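Local coordinates for protein CalS10 (Micromonospora echinospora, PDB 6UK5) that binds S-adenosylmethionine and probably methylates an amino pentose sugar in the biosynthesis of calicheamicin, at residues Ala55-Asp60 / Leu111-Asp116. Residues are numbered along the deposited sequence; the frame is centred on the assembly and turned at random.
Sequences AARLLD and LGVTFD
Arg57 and Phe115 have the nearest CA atoms, 5.0 Å apart, where the loop 111-114 runs into strand 115-120 beside the start of strand 57-61; one weak backbone bond, Asp116 N to Arg57 O, joins them here. Arg57 carries much of the contact. Its chain bends at chi3 (48°), and the guanidinium grips Thr114 O side-on. NE donates to Thr114 O at 2.9 Å, and NH2 reaches the same oxygen. The oxygen lies almost in the guanidinium plane. The group also lies on one face of the Phe115 ring, a cation-pi stack with planes at 26° and Arg57 CZ 4.5 Å from the ring centroid. NH2 sits over the ring centre. On the opposite face, Leu59 CB makes a CH-pi contact, 3.7 Å from the Phe115 centroid. Further along, Leu59 CD2 meets Leu111 CD1 tip to tip at 4.0 Å. At the other end, Asp116 OD2 takes two backbone N-H groups. Ala56 N approaches from above the carboxylate plane (2.9 Å to Asp116 OD2), and Arg57 N meets the anti lone pair of Asp116 OD2, the one turned away from OD1. Asp116 OD1 forms a salt bridge with Arg52. An alanine in place of Arg57 would probably leave Thr114 O without its two side-chain donors and take away the guanidinium stacked on one face of Phe115. Deeper in, Leu59 pairs with Ala117 and Thr119 as parallel neighbours in the Rossmann-like sheet, and Asp60 touches S-adenosylmethionine. Hydrogen bonds to one carbonyl and one carboxylate oxygen, with a cation-pi stack, probably hold the starts of the two strands together, at the end away from the cofactor.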
loop_
_atom_site.group_PDB
_atom_site.type_symbol
_atom_site.label_atom_id
_atom_site.label_comp_id
_atom_site.label_asym_id
_atom_site.label_seq_id
_atom_site.Cartn_x
_atom_site.Cartn_y
_atom_site.Cartn_z
ATOM N N ALA A 55 -19.173 16.830 -35.897
ATOM C CA ALA A 55 -18.351 15.655 -35.629
ATOM C C ALA A 55 -19.207 14.455 -35.245
ATOM O O ALA A 55 -20.095 14.558 -34.396
ATOM C CB ALA A 55 -17.356 15.968 -34.508
ATOM N N ALA A 56 -18.931 13.309 -35.876
ATOM C CA ALA A 56 -19.686 12.094 -35.590
ATOM C C ALA A 56 -18.793 10.872 -35.387
ATOM O O ALA A 56 -19.119 9.994 -34.581
ATOM C CB ALA A 56 -20.685 11.825 -36.719
ATOM N N ARG A 57 -17.671 10.803 -36.098
ATOM C CA ARG A 57 -16.754 9.669 -36.037
ATOM C C ARG A 57 -15.484 10.073 -35.298
ATOM O O ARG A 57 -14.817 11.039 -35.687
ATOM C CB ARG A 57 -16.415 9.169 -37.442
ATOM C CG ARG A 57 -17.575 8.529 -38.186
ATOM C CD ARG A 57 -17.242 8.333 -39.659
ATOM N NE ARG A 57 -15.930 7.721 -39.866
ATOM C CZ ARG A 57 -15.659 6.427 -39.713
ATOM N NH1 ARG A 57 -16.609 5.582 -39.338
ATOM N NH2 ARG A 57 -14.429 5.978 -39.930
ATOM N N LEU A 58 -15.149 9.331 -34.241
ATOM C CA LEU A 58 -13.976 9.616 -33.428
ATOM C C LEU A 58 -13.147 8.357 -33.221
ATOM O O LEU A 58 -13.690 7.256 -33.086
ATOM C CB LEU A 58 -14.367 10.196 -32.062
ATOM C CG LEU A 58 -13.194 10.537 -31.138
ATOM C CD1 LEU A 58 -13.528 11.774 -30.326
ATOM C CD2 LEU A 58 -12.829 9.390 -30.204
ATOM N N LEU A 59 -11.827 8.536 -33.195
ATOM C CA LEU A 59 -10.870 7.466 -32.930
ATOM C C LEU A 59 -9.945 7.896 -31.802
ATOM O O LEU A 59 -9.291 8.939 -31.898
ATOM C CB LEU A 59 -10.060 7.126 -34.186
ATOM C CG LEU A 59 -8.826 6.245 -33.979
ATOM C CD1 LEU A 59 -9.216 4.811 -33.679
ATOM C CD2 LEU A 59 -7.933 6.303 -35.209
ATOM N N ASP A 60 -9.887 7.096 -30.740
ATOM C CA ASP A 60 -8.951 7.315 -29.645
ATOM C C ASP A 60 -7.737 6.423 -29.877
ATOM O O ASP A 60 -7.873 5.198 -29.980
ATOM C CB ASP A 60 -9.592 7.012 -28.292
ATOM C CG ASP A 60 -8.739 7.467 -27.135
ATOM O OD1 ASP A 60 -7.770 8.221 -27.374
ATOM O OD2 ASP A 60 -9.040 7.065 -25.990
ATOM N N LEU A 111 -6.466 2.015 -41.097
ATOM C CA LEU A 111 -7.810 1.474 -40.975
ATOM C C LEU A 111 -8.652 1.769 -42.206
ATOM O O LEU A 111 -9.841 1.433 -42.228
ATOM C CB LEU A 111 -8.497 2.049 -39.732
ATOM C CG LEU A 111 -7.749 1.904 -38.404
ATOM C CD1 LEU A 111 -8.237 2.952 -37.405
ATOM C CD2 LEU A 111 -7.872 0.502 -37.834
ATOM N N GLY A 112 -8.063 2.375 -43.238
ATOM C CA GLY A 112 -8.750 2.606 -44.488
ATOM C C GLY A 112 -9.870 3.616 -44.427
ATOM O O GLY A 112 -10.535 3.837 -45.446
ATOM N N VAL A 113 -10.098 4.242 -43.276
ATOM C CA VAL A 113 -11.239 5.123 -43.081
ATOM C C VAL A 113 -10.773 6.413 -42.426
ATOM O O VAL A 113 -9.767 6.440 -41.710
ATOM C CB VAL A 113 -12.317 4.435 -42.213
ATOM C CG1 VAL A 113 -12.991 3.319 -42.997
ATOM C CG2 VAL A 113 -11.704 3.899 -40.923
ATOM N N THR A 114 -11.509 7.492 -42.683
ATOM C CA THR A 114 -11.283 8.770 -42.026
ATOM C C THR A 114 -12.225 8.929 -40.836
ATOM O O THR A 114 -13.246 8.245 -40.722
ATOM C CB THR A 114 -11.470 9.944 -42.994
ATOM O OG1 THR A 114 -12.826 9.987 -43.459
ATOM C CG2 THR A 114 -10.518 9.832 -44.173
ATOM N N PHE A 115 -11.865 9.852 -39.950
ATOM C CA PHE A 115 -12.675 10.200 -38.794
ATOM C C PHE A 115 -12.803 11.716 -38.718
ATOM O O PHE A 115 -11.989 12.456 -39.278
ATOM C CB PHE A 115 -12.051 9.665 -37.497
ATOM C CG PHE A 115 -11.922 8.166 -37.454
ATOM C CD1 PHE A 115 -10.931 7.530 -38.184
ATOM C CD2 PHE A 115 -12.763 7.399 -36.664
ATOM C CE1 PHE A 115 -10.795 6.157 -38.149
ATOM C CE2 PHE A 115 -12.631 6.023 -36.621
ATOM C CZ PHE A 115 -11.643 5.400 -37.364
ATOM N N ASP A 116 -13.842 12.178 -38.022
ATOM C CA ASP A 116 -13.971 13.605 -37.757
ATOM C C ASP A 116 -13.011 14.084 -36.677
ATOM O O ASP A 116 -12.717 15.283 -36.615
ATOM C CB ASP A 116 -15.404 13.948 -37.342
ATOM C CG ASP A 116 -16.397 13.773 -38.472
ATOM O OD1 ASP A 116 -16.234 14.445 -39.514
ATOM O OD2 ASP A 116 -17.341 12.965 -38.310
#